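Local coordinates for avidin-related protein 2 (Gallus gallus, PDB 1WBI), which binds biotin inside an eight-stranded beta-barrel of the avidin family and assembles as a tetramer, at residues Cys84-Asp87 and Lys91-Leu94; Val40-Gly45 and Gln100-Asp105; Glu12-Asn15 and Ser19-Thr22; Phe67-Asn72 and Ser78-Gln83. One frame throughout, in Å; residues are numbered along the deposited sequence. Where two conformers were deposited one is given.

Contact 1 of 4, residues Cys84-Asp87 and Lys91-Leu94; sequences CFVD and KEVL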
# COMPACT_ATOMS: atom_id res chain seq x y z
N CYS A 84 -2.59 -14.33 11.63
CA CYS A 84 -3.52 -14.72 12.68
C CYS A 84 -2.77 -14.80 14.00
O CYS A 84 -1.76 -15.50 14.07
CB CYS A 84 -4.15 -16.06 12.37
SG CYS A 84 -5.48 -16.51 13.56
N PHE A 85 -3.17 -13.98 14.96
CA PHE A 85 -2.61 -13.96 16.29
C PHE A 85 -3.54 -14.59 17.30
O PHE A 85 -4.76 -14.54 17.13
CB PHE A 85 -2.28 -12.54 16.67
CG PHE A 85 -1.22 -11.90 15.81
CD1 PHE A 85 0.14 -12.14 16.04
CD2 PHE A 85 -1.58 -11.06 14.79
CE1 PHE A 85 1.10 -11.54 15.26
CE2 PHE A 85 -0.64 -10.43 14.01
CZ PHE A 85 0.72 -10.67 14.22
N VAL A 86 -2.96 -15.17 18.34
CA VAL A 86 -3.75 -15.82 19.40
C VAL A 86 -3.24 -15.28 20.73
O VAL A 86 -2.07 -15.44 21.03
CB VAL A 86 -3.60 -17.34 19.40
CG1 VAL A 86 -4.54 -17.96 20.42
CG2 VAL A 86 -3.87 -17.92 18.04
N ASP A 87 -4.09 -14.63 21.53
CA ASP A 87 -3.67 -14.16 22.83
C ASP A 87 -3.74 -15.30 23.87
O ASP A 87 -4.18 -16.40 23.57
CB ASP A 87 -4.41 -12.84 23.23
CG ASP A 87 -5.83 -13.03 23.65
OD1 ASP A 87 -6.25 -14.16 23.98
OD2 ASP A 87 -6.53 -11.97 23.72
N LYS A 91 -8.04 -15.83 22.29
CA LYS A 91 -8.72 -14.99 21.31
C LYS A 91 -7.88 -14.81 20.05
O LYS A 91 -6.73 -14.38 20.12
CB LYS A 91 -9.09 -13.63 21.91
CG LYS A 91 -9.84 -12.75 20.91
CD LYS A 91 -10.14 -11.37 21.47
CE LYS A 91 -10.84 -10.49 20.44
NZ LYS A 91 -9.96 -10.21 19.30
N GLU A 92 -8.48 -15.14 18.92
CA GLU A 92 -7.88 -15.02 17.58
C GLU A 92 -8.18 -13.65 16.96
O GLU A 92 -9.32 -13.18 16.96
CB GLU A 92 -8.38 -16.10 16.62
CG GLU A 92 -8.07 -17.52 17.08
CD GLU A 92 -9.06 -18.51 16.62
OE1 GLU A 92 -10.21 -18.39 17.07
OE2 GLU A 92 -8.73 -19.38 15.81
N VAL A 93 -7.17 -13.04 16.38
CA VAL A 93 -7.38 -11.83 15.57
C VAL A 93 -6.61 -11.98 14.26
O VAL A 93 -5.41 -12.34 14.28
CB VAL A 93 -6.89 -10.57 16.28
CG1 VAL A 93 -7.06 -9.36 15.41
CG2 VAL A 93 -7.62 -10.39 17.61
N LEU A 94 -7.26 -11.74 13.12
CA LEU A 94 -6.62 -11.65 11.82
C LEU A 94 -6.27 -10.20 11.56
O LEU A 94 -7.15 -9.36 11.45
CB LEU A 94 -7.49 -12.18 10.69
CG LEU A 94 -8.15 -13.51 10.92
CD1 LEU A 94 -8.86 -13.87 9.63
CD2 LEU A 94 -7.15 -14.60 11.30
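F85 and V93 face each other as the hydrogen-bonded pair of an antiparallel beta hairpin, their backbones joined by two bonds: F85 N to V93 O, nearly straight at 172°, and V93 N to F85 O. Non-hydrogen-bonded pairs lie on both sides of it, C84 with L94 and V86 with E92, where the alpha C-H groups lean on carbonyl oxygens; E92 CA comes to 3.2 Å from F85 O. Closest among the apolar side-chain atoms are C84 SG and L94 CD2, 3.4 Å apart. C84 turns its sulfur away from its own backbone N (chi1 -174°), and L94 sends one methyl branch, CD2, back against both SG and CB of the cysteine. Toward the turn, D87 N donates to K91 O at 3.0 Å, and K91 N answers to D87 OD1 at the same length, reaching it from above the carboxylate plane. The same oxygen also accepts from S89 OG, so the turn is gripped twice by a single atom.

A second shell fixes these groups. C84 SG is tied by a disulfide to C7, and E92 splits its carboxylate between a salt bridge to R123 and the backbone N of C7. F85 and V93, on the other sheet face, pack on D106 and I107 of a second subunit, while L94 lies against W13 of strand 11-15 and F121 of strand 114-123, inside the barrel end.

Contact 2 of 4, residues Val40-Gly45 and Gln100-Asp105; sequences VADNPG and QRLAVD. With BTN (biotin), chain I.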
# COMPACT_ATOMS: atom_id res chain seq x y z
N VAL A 40 -19.68 -3.06 2.42
CA VAL A 40 -19.37 -1.83 1.73
C VAL A 40 -18.91 -2.12 0.31
O VAL A 40 -18.43 -3.21 0.03
CB VAL A 40 -18.32 -0.95 2.52
CG1 VAL A 40 -18.79 -0.63 3.95
CG2 VAL A 40 -16.95 -1.64 2.60
N ALA A 41 -19.04 -1.15 -0.58
CA ALA A 41 -18.67 -1.30 -1.99
C ALA A 41 -18.70 0.04 -2.69
O ALA A 41 -19.27 1.01 -2.16
CB ALA A 41 -19.63 -2.32 -2.71
N ASP A 42 -18.14 0.09 -3.88
CA ASP A 42 -18.31 1.26 -4.75
C ASP A 42 -19.80 1.50 -5.07
O ASP A 42 -20.24 2.65 -5.13
CB ASP A 42 -17.54 1.12 -6.05
CG ASP A 42 -16.09 1.46 -5.89
OD1 ASP A 42 -15.78 2.61 -5.52
OD2 ASP A 42 -15.23 0.59 -6.13
N ASN A 43 -20.55 0.43 -5.27
CA ASN A 43 -21.99 0.50 -5.55
C ASN A 43 -22.69 -0.47 -4.61
O ASN A 43 -22.94 -1.61 -4.95
CB ASN A 43 -22.25 0.12 -7.01
CG ASN A 43 -21.61 1.11 -7.99
OD1 ASN A 43 -22.14 2.20 -8.22
ND2 ASN A 43 -20.44 0.74 -8.55
N PRO A 44 -22.95 -0.01 -3.38
CA PRO A 44 -23.46 -0.85 -2.31
C PRO A 44 -24.82 -1.51 -2.60
O PRO A 44 -25.10 -2.55 -2.06
CB PRO A 44 -23.54 0.10 -1.10
CG PRO A 44 -23.07 1.38 -1.53
CD PRO A 44 -22.69 1.37 -2.95
N GLY A 45 -25.64 -0.91 -3.46
CA GLY A 45 -26.91 -1.55 -3.83
C GLY A 45 -26.79 -2.82 -4.66
O GLY A 45 -27.73 -3.59 -4.78
N GLN A 100 -7.50 -3.39 -3.36
CA GLN A 100 -8.68 -3.56 -4.20
C GLN A 100 -8.32 -3.00 -5.57
O GLN A 100 -7.98 -1.84 -5.70
CB GLN A 100 -9.91 -2.85 -3.65
CG GLN A 100 -11.09 -3.05 -4.59
CD GLN A 100 -12.34 -2.31 -4.18
OE1 GLN A 100 -12.31 -1.55 -3.23
NE2 GLN A 100 -13.42 -2.48 -4.96
N ARG A 101 -8.40 -3.84 -6.59
CA ARG A 101 -8.20 -3.47 -7.96
C ARG A 101 -9.50 -3.12 -8.68
O ARG A 101 -10.41 -3.94 -8.74
CB ARG A 101 -7.50 -4.60 -8.74
CG ARG A 101 -7.37 -4.32 -10.25
CD ARG A 101 -6.34 -3.30 -10.53
NE ARG A 101 -6.39 -2.77 -11.86
CZ ARG A 101 -5.36 -2.31 -12.55
NH1 ARG A 101 -4.13 -2.37 -12.04
NH2 ARG A 101 -5.54 -1.77 -13.73
N LEU A 102 -9.54 -1.92 -9.24
CA LEU A 102 -10.65 -1.51 -10.11
C LEU A 102 -10.26 -1.77 -11.56
O LEU A 102 -9.08 -1.75 -11.95
CB LEU A 102 -10.96 -0.03 -9.94
CG LEU A 102 -11.44 0.38 -8.54
CD1 LEU A 102 -11.49 1.89 -8.41
CD2 LEU A 102 -12.79 -0.22 -8.28
N ALA A 103 -11.26 -2.05 -12.40
CA ALA A 103 -11.04 -2.23 -13.83
C ALA A 103 -11.03 -0.88 -14.53
O ALA A 103 -11.95 -0.06 -14.32
CB ALA A 103 -12.11 -3.13 -14.42
N VAL A 104 -10.00 -0.62 -15.32
CA VAL A 104 -9.95 0.57 -16.18
C VAL A 104 -9.87 0.12 -17.61
O VAL A 104 -9.44 -0.96 -17.88
CB VAL A 104 -8.78 1.51 -15.82
CG1 VAL A 104 -8.98 2.02 -14.39
CG2 VAL A 104 -7.46 0.82 -15.95
N ASP A 105 -10.25 0.97 -18.56
CA ASP A 105 -10.31 0.49 -19.94
C ASP A 105 -9.03 0.61 -20.74
O ASP A 105 -8.88 -0.04 -21.75
CB ASP A 105 -11.47 1.12 -20.71
CG ASP A 105 -12.81 0.46 -20.40
OD1 ASP A 105 -12.89 -0.79 -20.23
OD2 ASP A 105 -13.81 1.21 -20.33
C11 BTN I . -16.64 -3.40 -5.09
O11 BTN I . -16.88 -3.40 -6.34
O12 BTN I . -16.63 -2.30 -4.47
C10 BTN I . -16.37 -4.73 -4.46
C9 BTN I . -16.37 -4.70 -2.95
C8 BTN I . -15.04 -4.18 -2.36
C7 BTN I . -15.09 -4.28 -0.83
C2 BTN I . -13.76 -3.90 -0.10
S1 BTN I . -12.51 -5.11 -0.18
C6 BTN I . -11.56 -4.19 1.04
C5 BTN I . -12.57 -3.68 2.05
N1 BTN I . -12.79 -4.64 3.10
C3 BTN I . -14.05 -5.05 3.06
O3 BTN I . -14.54 -5.94 3.93
N2 BTN I . -14.72 -4.54 2.08
C4 BTN I . -13.94 -3.56 1.38
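D42 and L102 approach each other at the mouth of the avidin-type beta-barrel, where the loop between strands 31-37 and 50-56 comes up to the end of strand 92-101 beside the valeryl carboxylate of biotin. The direct contact is small, and biotin O12 lies between D42 N and Q100 NE2. From D42 CB, 3.9 Å from biotin O12, the side chain runs to CG with chi1 at -80°, placing the carboxylate beside its own backbone N. There the branches part: OD2 lies 3.4 Å from CD2 of one L102 conformer, a touch that may not be constant because L102 has a second, whereas OD1 is held in a salt bridge by R115. The arginine probably offsets some of the charge that the aspartate brings close to the ligand's own carboxylate.

D42 N donates to biotin O12 at 2.9 Å in a nearly straight bond of 168°, and A41 CB packs on the same oxygen. From strand 92-101, Q100 reaches in as an extended chain; its OE1 accepts from R115, its NE2 bonds S76 OG, and R115 thus positions both D42 and Q100. W111 of a third subunit packs on V40 and Q100, bringing the subunit interface to the pocket wall. V40 CG2 lies against the ureido ring, 3.7 Å from biotin N2. Q100 NE2 adds a weak bond to biotin O12, at 3.3 Å.

Contact 3 of 4, residues Glu12-Asn15 and Ser19-Thr22; sequences EWDN and SIMT. With BTN (biotin), chain I.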
# COMPACT_ATOMS: atom_id res chain seq x y z
N GLU A 12 -16.20 -18.77 10.64
CA GLU A 12 -16.91 -17.56 10.35
C GLU A 12 -16.23 -16.39 11.05
O GLU A 12 -15.92 -16.47 12.25
CB GLU A 12 -18.38 -17.67 10.81
CG GLU A 12 -19.25 -18.61 9.96
CD GLU A 12 -18.80 -20.05 10.02
OE1 GLU A 12 -18.80 -20.62 11.14
OE2 GLU A 12 -18.43 -20.59 8.98
N TRP A 13 -16.06 -15.30 10.31
CA TRP A 13 -15.26 -14.15 10.74
C TRP A 13 -16.00 -12.84 10.41
O TRP A 13 -16.56 -12.74 9.32
CB TRP A 13 -13.90 -14.15 10.02
CG TRP A 13 -13.07 -15.37 10.22
CD1 TRP A 13 -13.09 -16.53 9.47
CD2 TRP A 13 -12.07 -15.57 11.22
NE1 TRP A 13 -12.20 -17.42 9.97
CE2 TRP A 13 -11.55 -16.86 11.05
CE3 TRP A 13 -11.59 -14.79 12.26
CZ2 TRP A 13 -10.53 -17.38 11.88
CZ3 TRP A 13 -10.58 -15.29 13.09
CH2 TRP A 13 -10.07 -16.59 12.90
N ASP A 14 -15.96 -11.88 11.33
CA ASP A 14 -16.45 -10.53 11.16
C ASP A 14 -15.26 -9.62 10.93
O ASP A 14 -14.22 -9.89 11.51
CB ASP A 14 -17.06 -10.01 12.52
CG ASP A 14 -18.36 -10.69 12.92
OD1 ASP A 14 -19.29 -10.74 12.09
OD2 ASP A 14 -18.43 -11.20 14.06
N ASN A 15 -15.38 -8.52 10.20
CA ASN A 15 -14.35 -7.48 10.26
C ASN A 15 -14.85 -6.14 10.67
O ASN A 15 -16.09 -5.96 10.88
CB ASN A 15 -13.49 -7.42 8.97
CG ASN A 15 -14.17 -6.73 7.78
OD1 ASN A 15 -15.15 -5.98 7.92
ND2 ASN A 15 -13.63 -6.97 6.60
N SER A 19 -18.13 -6.44 7.39
CA SER A 19 -18.15 -7.53 6.49
C SER A 19 -18.04 -8.88 7.22
O SER A 19 -17.67 -8.93 8.39
CB SER A 19 -17.02 -7.40 5.45
OG SER A 19 -17.11 -6.21 4.74
N ILE A 20 -18.42 -9.94 6.53
CA ILE A 20 -18.40 -11.30 7.06
C ILE A 20 -17.77 -12.20 6.01
O ILE A 20 -17.99 -12.00 4.79
CB ILE A 20 -19.85 -11.82 7.38
CG1 ILE A 20 -20.54 -10.90 8.38
CG2 ILE A 20 -19.82 -13.26 7.90
CD1 ILE A 20 -22.09 -10.86 8.22
N MET A 21 -17.01 -13.20 6.45
CA MET A 21 -16.64 -14.29 5.56
C MET A 21 -16.79 -15.62 6.26
O MET A 21 -16.66 -15.70 7.47
CB MET A 21 -15.23 -14.14 5.02
CG MET A 21 -14.15 -14.11 6.09
SD MET A 21 -12.51 -13.85 5.30
CE MET A 21 -11.50 -14.01 6.76
N THR A 22 -17.06 -16.65 5.49
CA THR A 22 -17.13 -18.02 5.98
C THR A 22 -16.19 -18.85 5.12
O THR A 22 -16.22 -18.78 3.89
CB THR A 22 -18.60 -18.51 6.01
OG1 THR A 22 -18.63 -19.85 6.45
CG2 THR A 22 -19.25 -18.43 4.68
C11 BTN I . -16.64 -3.40 -5.09
O11 BTN I . -16.88 -3.40 -6.34
O12 BTN I . -16.63 -2.30 -4.47
C10 BTN I . -16.37 -4.73 -4.46
C9 BTN I . -16.37 -4.70 -2.95
C8 BTN I . -15.04 -4.18 -2.36
C7 BTN I . -15.09 -4.28 -0.83
C2 BTN I . -13.76 -3.90 -0.10
S1 BTN I . -12.51 -5.11 -0.18
C6 BTN I . -11.56 -4.19 1.04
C5 BTN I . -12.57 -3.68 2.05
N1 BTN I . -12.79 -4.64 3.10
C3 BTN I . -14.05 -5.05 3.06
O3 BTN I . -14.54 -5.94 3.93
N2 BTN I . -14.72 -4.54 2.08
C4 BTN I . -13.94 -3.56 1.38
O HOH W 1 -19.36 -8.39 10.63
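N15 and S19 meet through two first torsions: N15 holds CG between its backbone N and carbonyl carbon (chi1 77°), bringing the amide back over the turn, while S19 swings OG beside its own N (chi1 -58°). This is the tight hairpin of strands 11-15 and 20-23, the first two strands of the avidin barrel, and its turn end helps form the biotin pocket. N15 OD1 accepts from S19 N, which lies above the amide plane, and also from L17 N, so the amide cannot easily flip. With OD1 thus committed, ND2 is aimed at the ureido oxygen: N15 ND2 donates to biotin O3 at 3.0 Å in a bond of 169°. S19 OG donates to the same O3 at 2.7 Å, and itself accepts from A39 N; Y36 adds a further bond to the ligand. An alanine at N15 would remove both amide ends, and would probably leave biotin O3 short of one donor and the turn at S19 N and L17 N less firmly held.

Along the hairpin, W13 and M21 form a hydrogen-bonded pair with two backbone bonds. On their shared face the side chains cross, M21 CG lying 3.9 Å from W13 CB; W13 NE1 itself is spent on L9 O. On the other face E12 and T22 run alongside each other, and D14 with I20 likewise. A water spans D14 OD1 and S19 O, while D14 OD1 also accepts from Q124. At the far end T22 OG1 donates to the anti lone pair of E12 OE2, 2.6 Å away.

Contact 4 of 4, residues Phe67-Asn72 and Ser78-Gln83; sequences FTVHWN and SVFVGQ. With BTN (biotin), chain I; SO4 (sulfate ion), chain T.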
# COMPACT_ATOMS: atom_id res chain seq x y z
N PHE A 67 -5.69 -14.29 0.75
CA PHE A 67 -6.76 -14.73 -0.11
C PHE A 67 -7.17 -13.69 -1.11
O PHE A 67 -6.93 -12.51 -0.92
CB PHE A 67 -7.98 -15.27 0.69
CG PHE A 67 -8.62 -14.27 1.61
CD1 PHE A 67 -9.67 -13.48 1.21
CD2 PHE A 67 -8.23 -14.18 2.94
CE1 PHE A 67 -10.27 -12.58 2.06
CE2 PHE A 67 -8.81 -13.27 3.81
CZ PHE A 67 -9.88 -12.50 3.38
N THR A 68 -7.84 -14.16 -2.16
CA THR A 68 -8.40 -13.36 -3.25
C THR A 68 -9.91 -13.43 -3.17
O THR A 68 -10.46 -14.52 -2.93
CB THR A 68 -7.97 -13.88 -4.62
OG1 THR A 68 -6.52 -13.82 -4.75
CG2 THR A 68 -8.53 -13.08 -5.72
N VAL A 69 -10.57 -12.28 -3.31
CA VAL A 69 -12.02 -12.24 -3.50
C VAL A 69 -12.35 -11.77 -4.90
O VAL A 69 -11.99 -10.68 -5.33
CB VAL A 69 -12.69 -11.30 -2.49
CG1 VAL A 69 -14.22 -11.33 -2.63
CG2 VAL A 69 -12.26 -11.60 -1.08
N HIS A 70 -13.11 -12.59 -5.61
CA HIS A 70 -13.63 -12.28 -6.96
C HIS A 70 -15.02 -11.73 -6.78
O HIS A 70 -15.95 -12.50 -6.48
CB HIS A 70 -13.64 -13.57 -7.83
CG HIS A 70 -14.46 -13.46 -9.08
ND1 HIS A 70 -15.84 -13.39 -9.08
CD2 HIS A 70 -14.07 -13.39 -10.38
CE1 HIS A 70 -16.26 -13.30 -10.33
NE2 HIS A 70 -15.22 -13.33 -11.15
N TRP A 71 -15.16 -10.42 -6.88
CA TRP A 71 -16.45 -9.79 -6.63
C TRP A 71 -17.43 -10.20 -7.73
O TRP A 71 -17.16 -10.03 -8.91
CB TRP A 71 -16.31 -8.28 -6.52
CG TRP A 71 -15.37 -7.90 -5.40
CD1 TRP A 71 -14.12 -7.36 -5.51
CD2 TRP A 71 -15.57 -8.13 -4.00
NE1 TRP A 71 -13.55 -7.19 -4.29
CE2 TRP A 71 -14.42 -7.66 -3.33
CE3 TRP A 71 -16.63 -8.62 -3.23
CZ2 TRP A 71 -14.29 -7.69 -1.96
CZ3 TRP A 71 -16.51 -8.67 -1.87
CH2 TRP A 71 -15.34 -8.20 -1.23
N ASN A 72 -18.60 -10.71 -7.32
CA ASN A 72 -19.58 -11.23 -8.31
C ASN A 72 -20.52 -10.16 -8.81
O ASN A 72 -21.38 -10.46 -9.66
CB ASN A 72 -20.41 -12.37 -7.70
CG ASN A 72 -19.78 -13.69 -7.82
OD1 ASN A 72 -18.63 -13.85 -8.29
ND2 ASN A 72 -20.47 -14.71 -7.30
N SER A 78 -10.32 -8.08 -5.07
CA SER A 78 -9.54 -7.69 -3.88
C SER A 78 -8.65 -8.83 -3.42
O SER A 78 -8.98 -9.98 -3.61
CB SER A 78 -10.43 -7.28 -2.73
OG SER A 78 -11.12 -6.07 -3.05
N VAL A 79 -7.51 -8.49 -2.81
CA VAL A 79 -6.68 -9.46 -2.11
C VAL A 79 -6.38 -8.97 -0.71
O VAL A 79 -6.29 -7.73 -0.45
CB VAL A 79 -5.35 -9.72 -2.83
CG1 VAL A 79 -5.54 -10.38 -4.22
CG2 VAL A 79 -4.57 -8.42 -3.03
N PHE A 80 -6.34 -9.92 0.22
CA PHE A 80 -6.05 -9.70 1.63
C PHE A 80 -4.85 -10.52 2.02
O PHE A 80 -4.74 -11.69 1.65
CB PHE A 80 -7.26 -10.15 2.48
CG PHE A 80 -8.53 -9.34 2.32
CD1 PHE A 80 -8.89 -8.44 3.28
CD2 PHE A 80 -9.33 -9.45 1.19
CE1 PHE A 80 -10.09 -7.69 3.14
CE2 PHE A 80 -10.50 -8.68 1.06
CZ PHE A 80 -10.82 -7.81 2.01
N VAL A 81 -3.97 -9.95 2.85
CA VAL A 81 -2.83 -10.73 3.39
C VAL A 81 -2.66 -10.37 4.83
O VAL A 81 -2.88 -9.23 5.24
CB VAL A 81 -1.55 -10.46 2.60
CG1 VAL A 81 -0.92 -9.12 2.93
CG2 VAL A 81 -0.55 -11.58 2.76
N GLY A 82 -2.27 -11.32 5.67
CA GLY A 82 -2.17 -11.01 7.06
C GLY A 82 -1.64 -12.13 7.90
O GLY A 82 -1.03 -13.07 7.38
N GLN A 83 -1.73 -11.93 9.22
CA GLN A 83 -1.32 -12.91 10.21
C GLN A 83 -2.43 -13.09 11.22
O GLN A 83 -3.08 -12.13 11.63
CB GLN A 83 0.02 -12.49 10.84
CG GLN A 83 0.67 -13.56 11.74
CD GLN A 83 2.06 -13.17 12.21
OE1 GLN A 83 2.59 -12.11 11.88
NE2 GLN A 83 2.66 -14.02 13.06
C11 BTN I . -16.64 -3.40 -5.09
O11 BTN I . -16.88 -3.40 -6.34
O12 BTN I . -16.63 -2.30 -4.47
C10 BTN I . -16.37 -4.73 -4.46
C9 BTN I . -16.37 -4.70 -2.95
C8 BTN I . -15.04 -4.18 -2.36
C7 BTN I . -15.09 -4.28 -0.83
C2 BTN I . -13.76 -3.90 -0.10
S1 BTN I . -12.51 -5.11 -0.18
C6 BTN I . -11.56 -4.19 1.04
C5 BTN I . -12.57 -3.68 2.05
N1 BTN I . -12.79 -4.64 3.10
C3 BTN I . -14.05 -5.05 3.06
O3 BTN I . -14.54 -5.94 3.93
N2 BTN I . -14.72 -4.54 2.08
C4 BTN I . -13.94 -3.56 1.38
S SO4 T . -16.89 -13.03 -14.49
O1 SO4 T . -16.74 -13.33 -15.91
O2 SO4 T . -16.82 -11.58 -14.24
O3 SO4 T . -18.14 -13.54 -13.88
O4 SO4 T . -15.72 -13.63 -13.80
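F67 and F80 supply the aromatic part of this buried hairpin. Their ring planes differ by only 13°, but the rings are slid apart, centroids 4.8 Å from each other, so they hardly overlap; instead F80 CB sits over the F67 face in a CH-pi contact, 3.8 Å from the centroid. F67 reaches this position with chi1 at 60°, which folds its ring toward the partner strand until CE1 meets F80 CD2. V69 CG2 fills in behind, at the F67 rim and against F80 CE2.

The backbone bonds are regular and antiparallel: F67 pairs with F80 and V69 with S78 through two bonds each, with T68 and V79 side by side between them on the opposite face, in contact with a second subunit.

The polar side-chain bond is W71 NE1 to S78 OG, 2.9 Å, the serine oxygen lying in the indole plane. It helps fix the rotation of a ring that is sandwiched: V69 CG1 presses on one face and biotin C9 lies 3.5 Å above the other, over its centre. S78 OG in turn lies 3.3 Å from biotin S1, and F80 CZ approaches biotin C6. Replacing W71 by an alanine would probably expose the valeryl chain of biotin on that side and strand S78 OG without its indole donor.

H70, by contrast, points outward, giving NE2 to an oxygen of a sulfate probably from the crystallisation liquor and stacking on H57 of the second subunit. The chemistry thus implies a largely apolar, aromatic wall for the ligand's hydrocarbon and thioether parts, with one polar bond helping to orient the indole.

In the fold
Contact 4 is the core of the set, all its touching residues buried near the chain's centre, whereas contacts 1, 2 and 3 are each only partly buried. Contacts 1 and 4 share strand 77-86, and contacts 1 and 2 both use strand 92-101, their centres about 30 Å apart. Contact 3, across the barrel interior, touches contacts 1 and 4 but not contact 2: M21 CE packs on L94, and M21 SD on F67 CZ. Three contacts address biotin by different chemistry: hydrogen bonds to the ureido oxygen in contact 3, aromatic packing in contact 4, and backbone donation to the carboxylate in contact 2. Contact 1, which does not touch biotin, is a backbone-bonded hairpin end, tied to its surroundings by a disulfide and a salt bridge.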